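Local coordinates for protein sugar isomerase (Sinorhizobium meliloti, PDB 3QC0) that is a zinc-bound TIM-barrel protein of the xylose isomerase-like family and probably interconverts sugars, although its substrate is not established, at residues P37-V42 and I82-R87; L144-A149 and V181-D186; Q160-C165 and A188-R193; I164-G169 and G195-I200. All coordinates share one frame; numbering follows the deposited sequence.

Contact 1. Residues P37-V42 and I82-R87; sequences PWRDQV and IDDNRR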
# COMPACT_ATOMS: atom_id res chain seq x y z
N PRO A 37 -2.87 14.26 21.10
CA PRO A 37 -2.01 15.29 20.61
C PRO A 37 -0.70 14.75 20.05
O PRO A 37 -0.35 13.59 20.26
CB PRO A 37 -1.71 16.11 21.86
CG PRO A 37 -1.61 15.05 22.93
CD PRO A 37 -2.66 14.00 22.54
N TRP A 38 -0.00 15.64 19.34
CA TRP A 38 1.30 15.35 18.82
C TRP A 38 2.38 16.03 19.63
O TRP A 38 2.16 17.08 20.28
CB TRP A 38 1.38 15.80 17.35
CG TRP A 38 0.56 14.97 16.44
CD1 TRP A 38 -0.78 14.72 16.51
CD2 TRP A 38 1.03 14.22 15.31
NE1 TRP A 38 -1.16 13.88 15.50
CE2 TRP A 38 -0.06 13.56 14.76
CE3 TRP A 38 2.28 14.07 14.71
CZ2 TRP A 38 0.04 12.77 13.62
CZ3 TRP A 38 2.37 13.26 13.58
CH2 TRP A 38 1.27 12.61 13.08
N ARG A 39 3.59 15.47 19.58
CA ARG A 39 4.66 15.94 20.44
C ARG A 39 5.06 17.39 20.16
O ARG A 39 5.42 18.11 21.09
CB ARG A 39 5.87 15.04 20.31
CG ARG A 39 5.59 13.63 20.88
CD ARG A 39 6.75 12.74 20.64
NE ARG A 39 7.92 13.09 21.41
CZ ARG A 39 9.16 12.69 21.13
NH1 ARG A 39 9.40 11.97 20.03
NH2 ARG A 39 10.15 13.00 21.89
N ASP A 40 4.95 17.80 18.91
CA ASP A 40 5.29 19.19 18.53
C ASP A 40 4.28 20.15 19.11
O ASP A 40 4.67 21.23 19.56
CB ASP A 40 5.48 19.40 17.02
CG ASP A 40 4.28 19.00 16.17
OD1 ASP A 40 3.36 18.30 16.62
OD2 ASP A 40 4.28 19.41 14.98
N GLN A 41 3.02 19.74 19.14
CA GLN A 41 1.95 20.57 19.73
C GLN A 41 2.14 20.71 21.23
O GLN A 41 1.92 21.81 21.81
CB GLN A 41 0.59 19.97 19.45
CG GLN A 41 0.25 19.88 17.94
CD GLN A 41 -1.05 19.15 17.68
OE1 GLN A 41 -1.29 18.08 18.23
NE2 GLN A 41 -1.90 19.73 16.79
N VAL A 42 2.49 19.61 21.89
CA VAL A 42 2.78 19.63 23.32
C VAL A 42 3.99 20.51 23.61
O VAL A 42 3.95 21.34 24.59
CB VAL A 42 2.97 18.17 23.86
CG1 VAL A 42 3.53 18.13 25.33
CG2 VAL A 42 1.64 17.37 23.70
N ILE A 82 16.40 5.65 19.62
CA ILE A 82 15.92 4.94 20.81
C ILE A 82 15.78 5.91 21.97
O ILE A 82 14.77 5.91 22.69
CB ILE A 82 16.83 3.77 21.11
CG1 ILE A 82 16.66 2.65 20.08
CG2 ILE A 82 16.56 3.22 22.54
CD1 ILE A 82 17.84 1.69 19.98
N ASP A 83 16.80 6.75 22.17
CA ASP A 83 16.77 7.69 23.27
C ASP A 83 15.64 8.69 23.13
O ASP A 83 15.00 9.02 24.14
CB ASP A 83 18.17 8.29 23.51
CG ASP A 83 18.52 8.39 24.98
OD1 ASP A 83 18.25 7.44 25.77
OD2 ASP A 83 19.05 9.46 25.37
N ASP A 84 15.39 9.21 21.90
CA ASP A 84 14.20 10.04 21.66
C ASP A 84 12.91 9.36 22.06
O ASP A 84 12.03 10.00 22.62
CB ASP A 84 14.07 10.50 20.18
CG ASP A 84 12.80 11.33 19.92
OD1 ASP A 84 12.71 12.44 20.54
OD2 ASP A 84 11.87 10.84 19.19
N ASN A 85 12.80 8.05 21.80
CA ASN A 85 11.62 7.33 22.18
C ASN A 85 11.45 7.29 23.71
O ASN A 85 10.33 7.29 24.19
CB ASN A 85 11.65 5.90 21.63
CG ASN A 85 11.18 5.81 20.18
OD1 ASN A 85 10.00 5.56 19.95
ND2 ASN A 85 12.09 6.02 19.21
N ARG A 86 12.58 7.23 24.43
CA ARG A 86 12.50 7.31 25.90
C ARG A 86 11.92 8.65 26.34
O ARG A 86 11.10 8.69 27.26
CB ARG A 86 13.85 7.02 26.53
CG ARG A 86 14.35 5.61 26.27
CD ARG A 86 15.69 5.31 26.94
NE ARG A 86 16.15 3.96 26.63
CZ ARG A 86 17.25 3.67 25.93
NH1 ARG A 86 18.07 4.59 25.39
NH2 ARG A 86 17.48 2.42 25.69
N ARG A 87 12.32 9.74 25.67
CA ARG A 87 11.73 11.04 25.95
C ARG A 87 10.22 11.04 25.63
O ARG A 87 9.41 11.55 26.38
CB ARG A 87 12.43 12.14 25.14
CG ARG A 87 13.93 12.28 25.31
CD ARG A 87 14.33 12.88 26.67
NE ARG A 87 14.07 11.93 27.76
CZ ARG A 87 14.81 10.85 28.04
NH1 ARG A 87 15.89 10.54 27.33
NH2 ARG A 87 14.44 10.05 29.02

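Contact 2. Residues L144-A149 and V181-D186; sequences LHPMYA and VWWDPD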
# COMPACT_ATOMS: atom_id res chain seq x y z
N LEU A 144 1.58 0.97 9.14
CA LEU A 144 1.32 2.09 8.27
C LEU A 144 1.05 1.56 6.86
O LEU A 144 1.53 0.50 6.47
CB LEU A 144 2.47 3.10 8.22
CG LEU A 144 2.18 4.45 8.91
CD1 LEU A 144 1.97 4.31 10.43
CD2 LEU A 144 3.25 5.46 8.51
N HIS A 145 0.27 2.34 6.11
CA HIS A 145 -0.05 1.98 4.77
C HIS A 145 1.24 1.61 4.03
O HIS A 145 2.23 2.32 4.14
CB HIS A 145 -0.72 3.12 4.03
CG HIS A 145 -1.45 2.68 2.82
ND1 HIS A 145 -0.81 2.35 1.64
CD2 HIS A 145 -2.78 2.52 2.61
CE1 HIS A 145 -1.73 2.02 0.74
NE2 HIS A 145 -2.93 2.05 1.31
N PRO A 146 1.18 0.56 3.21
CA PRO A 146 2.35 0.18 2.44
C PRO A 146 3.01 1.29 1.61
O PRO A 146 4.20 1.20 1.35
CB PRO A 146 1.83 -0.96 1.54
CG PRO A 146 0.84 -1.66 2.47
CD PRO A 146 0.18 -0.52 3.26
N MSE A 147 2.26 2.31 1.20
CA MSE A 147 2.86 3.40 0.44
C MSE A 147 3.89 4.19 1.22
O MSE A 147 4.69 4.89 0.61
CB MSE A 147 1.82 4.36 -0.17
CG MSE A 147 1.04 5.11 0.80
SE MSE A 147 -0.43 6.06 -0.24
CE MSE A 147 -1.53 6.33 1.28
N TYR A 148 3.89 4.02 2.57
CA TYR A 148 4.85 4.68 3.44
C TYR A 148 6.09 3.85 3.76
O TYR A 148 6.96 4.28 4.55
CB TYR A 148 4.14 5.03 4.76
CG TYR A 148 2.91 5.92 4.55
CD1 TYR A 148 2.98 7.10 3.80
CD2 TYR A 148 1.69 5.60 5.09
CE1 TYR A 148 1.86 7.90 3.60
CE2 TYR A 148 0.58 6.40 4.91
CZ TYR A 148 0.64 7.53 4.14
OH TYR A 148 -0.50 8.34 4.01
N ALA A 149 6.20 2.64 3.20
CA ALA A 149 7.22 1.68 3.59
C ALA A 149 8.64 2.19 3.49
O ALA A 149 9.48 1.83 4.30
CB ALA A 149 7.07 0.34 2.80
N VAL A 181 -4.82 0.11 7.17
CA VAL A 181 -5.09 -1.33 7.15
C VAL A 181 -6.35 -1.78 6.39
O VAL A 181 -6.52 -2.99 6.22
CB VAL A 181 -5.20 -1.91 8.63
CG1 VAL A 181 -4.00 -1.53 9.47
CG2 VAL A 181 -6.53 -1.47 9.33
N TRP A 182 -7.22 -0.85 5.98
CA TRP A 182 -8.56 -1.22 5.49
C TRP A 182 -8.50 -2.21 4.31
O TRP A 182 -9.39 -3.02 4.14
CB TRP A 182 -9.37 0.00 5.07
CG TRP A 182 -8.90 0.62 3.82
CD1 TRP A 182 -7.89 1.49 3.66
CD2 TRP A 182 -9.39 0.33 2.50
NE1 TRP A 182 -7.72 1.79 2.32
CE2 TRP A 182 -8.65 1.09 1.59
CE3 TRP A 182 -10.42 -0.46 2.04
CZ2 TRP A 182 -8.89 1.06 0.20
CZ3 TRP A 182 -10.65 -0.53 0.69
CH2 TRP A 182 -9.89 0.24 -0.24
N TRP A 183 -7.46 -2.07 3.49
CA TRP A 183 -7.26 -2.82 2.24
C TRP A 183 -6.78 -4.24 2.45
O TRP A 183 -6.78 -5.04 1.54
CB TRP A 183 -6.22 -2.02 1.35
CG TRP A 183 -4.94 -1.99 2.08
CD1 TRP A 183 -4.56 -1.03 2.99
CD2 TRP A 183 -3.95 -3.01 2.15
NE1 TRP A 183 -3.40 -1.39 3.59
CE2 TRP A 183 -3.01 -2.61 3.12
CE3 TRP A 183 -3.74 -4.23 1.47
CZ2 TRP A 183 -1.90 -3.37 3.45
CZ3 TRP A 183 -2.65 -4.99 1.81
CH2 TRP A 183 -1.74 -4.56 2.79
N ASP A 184 -6.31 -4.56 3.66
CA ASP A 184 -5.59 -5.81 3.86
C ASP A 184 -6.53 -7.00 3.70
O ASP A 184 -7.51 -7.12 4.43
CB ASP A 184 -4.94 -5.80 5.26
CG ASP A 184 -4.00 -6.98 5.50
OD1 ASP A 184 -4.17 -8.06 4.93
OD2 ASP A 184 -3.05 -6.80 6.30
N PRO A 185 -6.23 -7.91 2.75
CA PRO A 185 -7.15 -9.01 2.53
C PRO A 185 -7.30 -9.91 3.74
O PRO A 185 -8.31 -10.62 3.80
CB PRO A 185 -6.59 -9.72 1.27
CG PRO A 185 -5.33 -9.27 1.07
CD PRO A 185 -5.14 -7.92 1.77
N ASP A 186 -6.32 -9.91 4.63
CA ASP A 186 -6.39 -10.75 5.82
C ASP A 186 -6.80 -9.97 7.09
O ASP A 186 -6.60 -10.44 8.23
CB ASP A 186 -5.08 -11.46 6.07
CG ASP A 186 -5.28 -12.77 6.90
OD1 ASP A 186 -6.37 -13.39 6.83
OD2 ASP A 186 -4.36 -13.16 7.61
O HOH W 1 -5.42 1.68 -0.01

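Contact 3. Residues Q160-C165 and A188-R193; sequences QALDIC and ANQIAR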
# COMPACT_ATOMS: atom_id res chain seq x y z
N GLN A 160 2.19 -8.37 10.50
CA GLN A 160 3.57 -8.14 10.79
C GLN A 160 3.69 -7.45 12.15
O GLN A 160 4.56 -7.79 12.94
CB GLN A 160 4.19 -7.31 9.68
CG GLN A 160 5.62 -6.90 9.93
CD GLN A 160 6.08 -5.75 9.04
OE1 GLN A 160 5.24 -5.09 8.42
NE2 GLN A 160 7.39 -5.47 9.03
N ALA A 161 2.86 -6.42 12.39
CA ALA A 161 2.89 -5.73 13.69
C ALA A 161 2.68 -6.71 14.83
O ALA A 161 3.35 -6.67 15.88
CB ALA A 161 1.87 -4.59 13.73
N LEU A 162 1.69 -7.58 14.65
CA LEU A 162 1.41 -8.60 15.67
C LEU A 162 2.54 -9.61 15.84
O LEU A 162 2.83 -10.05 16.95
CB LEU A 162 0.06 -9.27 15.39
CG LEU A 162 -1.17 -8.35 15.48
CD1 LEU A 162 -2.43 -9.04 14.92
CD2 LEU A 162 -1.40 -7.90 16.96
N ASP A 163 3.20 -9.99 14.75
CA ASP A 163 4.39 -10.84 14.82
C ASP A 163 5.45 -10.20 15.71
O ASP A 163 6.09 -10.87 16.54
CB ASP A 163 5.00 -11.09 13.45
CG ASP A 163 4.19 -12.05 12.59
OD1 ASP A 163 3.23 -12.72 13.05
OD2 ASP A 163 4.54 -12.11 11.37
N ILE A 164 5.63 -8.89 15.59
CA ILE A 164 6.60 -8.21 16.41
C ILE A 164 6.14 -8.21 17.87
O ILE A 164 6.97 -8.41 18.75
CB ILE A 164 6.85 -6.76 15.91
CG1 ILE A 164 7.41 -6.77 14.47
CG2 ILE A 164 7.73 -5.95 16.91
CD1 ILE A 164 7.42 -5.40 13.78
N CYS A 165 4.86 -7.96 18.12
CA CYS A 165 4.28 -7.99 19.48
C CYS A 165 4.54 -9.34 20.10
O CYS A 165 4.92 -9.43 21.26
CB CYS A 165 2.81 -7.66 19.48
SG CYS A 165 2.41 -5.97 19.11
N ALA A 188 -9.66 -9.26 8.64
CA ALA A 188 -10.57 -9.89 9.63
C ALA A 188 -9.84 -10.87 10.53
O ALA A 188 -10.00 -10.83 11.75
CB ALA A 188 -11.71 -10.61 8.94
N ASN A 189 -9.02 -11.74 9.98
CA ASN A 189 -8.30 -12.72 10.80
C ASN A 189 -7.29 -12.01 11.69
O ASN A 189 -7.10 -12.40 12.84
CB ASN A 189 -7.54 -13.72 9.94
CG ASN A 189 -8.42 -14.83 9.36
OD1 ASN A 189 -9.48 -15.19 9.94
ND2 ASN A 189 -7.98 -15.39 8.23
N GLN A 190 -6.64 -10.96 11.21
CA GLN A 190 -5.62 -10.29 12.02
C GLN A 190 -6.23 -9.46 13.13
O GLN A 190 -5.66 -9.42 14.24
CB GLN A 190 -4.68 -9.47 11.14
CG GLN A 190 -3.89 -10.35 10.14
CD GLN A 190 -3.01 -11.37 10.81
OE1 GLN A 190 -2.45 -11.15 11.90
NE2 GLN A 190 -2.87 -12.53 10.16
N ILE A 191 -7.42 -8.87 12.92
CA ILE A 191 -8.13 -8.20 14.03
C ILE A 191 -8.49 -9.22 15.10
O ILE A 191 -8.30 -8.97 16.31
CB ILE A 191 -9.36 -7.45 13.56
CG1 ILE A 191 -8.96 -6.23 12.72
CG2 ILE A 191 -10.22 -6.94 14.73
CD1 ILE A 191 -10.15 -5.51 12.04
N ALA A 192 -9.03 -10.37 14.69
CA ALA A 192 -9.38 -11.44 15.64
C ALA A 192 -8.16 -11.91 16.39
O ALA A 192 -8.20 -12.09 17.61
CB ALA A 192 -10.06 -12.59 14.91
N ARG A 193 -7.04 -12.07 15.69
CA ARG A 193 -5.75 -12.44 16.28
C ARG A 193 -5.28 -11.42 17.31
O ARG A 193 -4.88 -11.80 18.44
CB ARG A 193 -4.68 -12.61 15.20
CG ARG A 193 -3.32 -13.02 15.71
CD ARG A 193 -2.35 -13.07 14.57
NE ARG A 193 -1.00 -13.19 15.01
CZ ARG A 193 0.08 -12.72 14.41
NH1 ARG A 193 -0.02 -12.10 13.24
NH2 ARG A 193 1.27 -12.93 14.96

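Contact 4. Residues I164-G169 and G195-I200; sequences ICETLG and GKMKAI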
# COMPACT_ATOMS: atom_id res chain seq x y z
N ILE A 164 5.63 -8.89 15.59
CA ILE A 164 6.60 -8.21 16.41
C ILE A 164 6.14 -8.21 17.87
O ILE A 164 6.97 -8.41 18.75
CB ILE A 164 6.85 -6.76 15.91
CG1 ILE A 164 7.41 -6.77 14.47
CG2 ILE A 164 7.73 -5.95 16.91
CD1 ILE A 164 7.42 -5.40 13.78
N CYS A 165 4.86 -7.96 18.12
CA CYS A 165 4.28 -7.99 19.48
C CYS A 165 4.54 -9.34 20.10
O CYS A 165 4.92 -9.43 21.26
CB CYS A 165 2.81 -7.66 19.48
SG CYS A 165 2.41 -5.97 19.11
N GLU A 166 4.35 -10.41 19.33
CA GLU A 166 4.59 -11.75 19.89
C GLU A 166 6.05 -11.98 20.23
O GLU A 166 6.37 -12.69 21.23
CB GLU A 166 4.12 -12.83 18.91
CG GLU A 166 2.64 -12.91 18.81
CD GLU A 166 2.18 -14.24 18.23
OE1 GLU A 166 2.46 -14.53 17.05
OE2 GLU A 166 1.53 -15.01 18.98
N THR A 167 6.96 -11.44 19.44
CA THR A 167 8.41 -11.61 19.62
C THR A 167 8.89 -10.87 20.87
O THR A 167 9.74 -11.36 21.65
CB THR A 167 9.19 -11.09 18.42
OG1 THR A 167 8.87 -11.87 17.24
CG2 THR A 167 10.71 -11.15 18.66
N LEU A 168 8.30 -9.70 21.10
CA LEU A 168 8.83 -8.80 22.12
C LEU A 168 8.19 -8.97 23.45
O LEU A 168 8.78 -8.58 24.47
CB LEU A 168 8.62 -7.36 21.67
CG LEU A 168 9.51 -6.99 20.50
CD1 LEU A 168 9.24 -5.53 20.25
CD2 LEU A 168 11.02 -7.29 20.75
N GLY A 169 6.94 -9.42 23.46
CA GLY A 169 6.26 -9.74 24.68
C GLY A 169 5.48 -8.61 25.31
O GLY A 169 4.97 -7.73 24.65
N GLY A 195 -7.09 -9.45 19.04
CA GLY A 195 -7.98 -9.56 20.20
C GLY A 195 -7.55 -10.71 21.08
O GLY A 195 -7.53 -10.58 22.33
N LYS A 196 -7.24 -11.86 20.48
CA LYS A 196 -6.77 -13.02 21.27
C LYS A 196 -5.46 -12.75 22.02
O LYS A 196 -5.23 -13.27 23.12
CB LYS A 196 -6.55 -14.26 20.39
CG LYS A 196 -7.82 -14.82 19.74
CD LYS A 196 -7.40 -15.95 18.77
CE LYS A 196 -8.49 -16.40 17.85
NZ LYS A 196 -8.01 -17.62 17.09
N MSE A 197 -4.60 -11.96 21.41
CA MSE A 197 -3.37 -11.49 22.03
C MSE A 197 -3.58 -10.36 23.06
O MSE A 197 -2.61 -9.91 23.67
CB MSE A 197 -2.41 -10.98 20.93
CG MSE A 197 -1.89 -12.14 20.06
SE MSE A 197 -0.87 -11.63 18.54
CE MSE A 197 0.34 -10.49 19.57
N LYS A 198 -4.79 -9.85 23.18
CA LYS A 198 -5.08 -8.67 24.04
C LYS A 198 -4.18 -7.49 23.65
O LYS A 198 -3.71 -6.73 24.51
CB LYS A 198 -5.01 -9.04 25.55
CG LYS A 198 -6.06 -10.08 25.87
CD LYS A 198 -6.51 -10.03 27.36
CE LYS A 198 -5.46 -10.53 28.28
NZ LYS A 198 -6.07 -10.80 29.69
N ALA A 199 -3.94 -7.35 22.34
CA ALA A 199 -2.93 -6.40 21.85
C ALA A 199 -3.51 -5.09 21.33
O ALA A 199 -2.74 -4.23 20.98
CB ALA A 199 -2.08 -7.08 20.71
N ILE A 200 -4.84 -4.95 21.23
CA ILE A 200 -5.42 -3.74 20.60
C ILE A 200 -5.38 -2.59 21.60
O ILE A 200 -5.96 -2.67 22.69
CB ILE A 200 -6.85 -3.93 20.02
CG1 ILE A 200 -6.89 -5.15 19.07
CG2 ILE A 200 -7.33 -2.59 19.36
CD1 ILE A 200 -8.32 -5.50 18.61

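Contact 1. Residues P37-V42 and I82-R87
The guanidinium of Arg39 and the carboxylate of Asp84 meet edge on: CG of Asp84 lies in the guanidinium plane, beside the end that carries NH1 and NH2, and the two planes are turned 32° apart. Each nitrogen takes its own oxygen. NH1 of Arg39 donates to OD2 of Asp84 over 2.8 Å, on the syn side but somewhat out of the carboxylate plane, whereas NH2 of Arg39 reaches OD1 of Asp84 over 2.9 Å from above that plane. Asp84 is modelled in two conformers, so this end-on grip describes one of them. With CG opposite the backbone N (chi1 178°), its carboxylate swings out to the arginine. NE of Arg39 pairs with Glu91, so one long arginine gathers two acids from a single helix. CB of Arg87 stands obliquely to the same guanidinium, 4.1 Å from NH2 of Arg39.

In the TIM barrel, the helix starting at Arg39 follows strand 34-36 and helix 75-94 follows strand 60-68; the salt bridge ties helix 39-45 to helix 75-94 at the protein surface. Their backbones stay well apart, which suits a residue as long as arginine.

Along 82-87, the guanidinium of Arg86 has CG2 of Ile82 over one face and Asp83 at its edge, where NH1 of Arg86 donates to OD1 of Asp83 over 2.9 Å. Arg87 turns its guanidinium edge to OD2 of Asp83 in a longer pairing, its stronger partner being Asp90. In segment 37-42, OE1 of Gln41 accepts from the backbone N of Trp38, the N-cap residue, at 3.0 Å, one half of a capping box.

Contact 2. Residues L144-A149 and V181-D186
Pro146 and Trp183 press together most closely, with CG of Pro146 3.4 Å from CZ2 of Trp183 and the proline approaching the indole obliquely. Beside them, the imidazole of His145 has NE1 of Trp183 over one face; the two rings are inclined at 53°, neither stacked nor edge-to-face. A compact, puckered proline ring and a broad indole suit this buried place, since both offer carbon surface while the indole N-H is spent elsewhere, on the backbone O of His180. An alanine in place of Trp183 would probably open a gap beside Pro146 and His145 and leave the carbonyl of His180 without its indole donor.

In the TIM barrel these loops follow strand 139-141 and, by way of the short helix 178-181, strand 172-177, at the end where Glu142 and Asp177 bind zinc; the side chain of His145 lies about 10 Å from the metal.

Further out, the histidine is held in rotation by its own loop: the backbone N of Met147, a selenomethionine, donates to ND1 of His145 in the ring plane, almost straight at 174°. At the opposite nitrogen, a water sits 2.8 Å from NE2 of His145 and accepts a weak bond from NE1 of Trp182. Trp182 and Trp183 project from a type I turn spanning Val181 to Asp184. Trp183 also packs on Pro146 of the second subunit, and its backbone O accepts from Arg118 of that subunit.

Contact 3. Residues Q160-C165 and A188-R193
Leu162 and Arg193 carry most of this contact. The guanidinium of Arg193 lies flat against the leucine, with CB of Leu162 over the centre of one face and 3.6 Å from CZ of Arg193. Farther along the leucine, CD1 of Leu162 comes to 3.3 Å from the backbone O of Gln190. The arginine chain is extended from CG to NE, with CG opposite the backbone N (chi1 -179°), and this length carries its charge across to the neighbouring helix.

There OD1 of Asp163 presents its anti lone pair to NH2 of Arg193 at 2.7 Å; a weak second bond runs from NH1 of Arg193 to the same oxygen. Gln190, bent at chi2, takes NH1 of Arg193 on its OE1 at 2.9 Å and helps to fix the rotation of the guanidinium, together with the backbone O of Gly159, which also accepts from NH1. Glu166 supplies a further acid to NH2. A leucine at Arg193 would probably leave Asp163 and Glu166 without their cationic mate and the amide of Gln190 freer to turn.

The segment axes approach to 10.7 Å and make an angle of 25°, the near-parallel pairing of helices 158-168 and 187-196 in the outer layer of a TIM barrel.

Contact 4. Residues I164-G169 and G195-I200
Met197, a selenomethionine in this crystal, lies where helix 187-196 of the TIM barrel gives way to strand 200-205, and it reaches across to Cys165 and Glu166 near the end of helix 158-168. The contact thus joins neighbouring barrel helices close to their C-terminal ends.

The bridging interactions are apolar. CE of Met197 approaches CG of Glu166 to 3.4 Å and CB of Cys165 to 3.8 Å, while SE of Met197 lies 3.7 Å from CG of Glu166. The Met197 and Glu166 side chains cross at about a right angle. A bend at chi3 (52°) brings the methyl group round to both partners, and an unbranched, flexible chain suits this reach. Small Cys165 lets the methyl come close to the helix.

Among the touching residues, the charge sits at the outer end of Glu166. Its methylene part meets the selenium side chain, whereas OE1 is engaged by Arg193 in a salt bridge. Glu166 has two modelled conformers, so these contacts belong to one of them.

Backbone turns complete the setting. Lys198 closes its helix with a Schellman motif at positive phi, and the backbone of Ala199 then bonds with Val174 of the adjoining strand. At the end of the other helix, Gly169 has a phi of 91° and a psi of -150°, angles at which a CB would be jammed against the carbonyl O of Leu168, so glycine fits where a larger residue would not. Its backbone N donates to O of Cys165 at 3.0 Å.

CE of Met197 also lies 3.6 Å from the backbone O of Leu162.

Overall arrangement
Contacts 3 and 4 form a continuous seam between helices 158-168 and 187-196: their centres are 7 Å apart, they share Ile164 and Cys165, and NH2 of Arg193 meets OE1 of Glu166 at 2.9 Å. Contact 2 joins the loops leading into these helices; its centre is 13 Å from that of contact 3, and its segments interleave with those of contacts 3 and 4 along the chain. It is also the one involved most with the second subunit. Contact 1 stands apart, its centre 25 Å from that of contact 2, across the chain's centre. Zinc, held by Glu142, Asp177, His204 and Glu248, is nearer contact 2 than contact 1, whose Arg39 side chain is about 14 Å away.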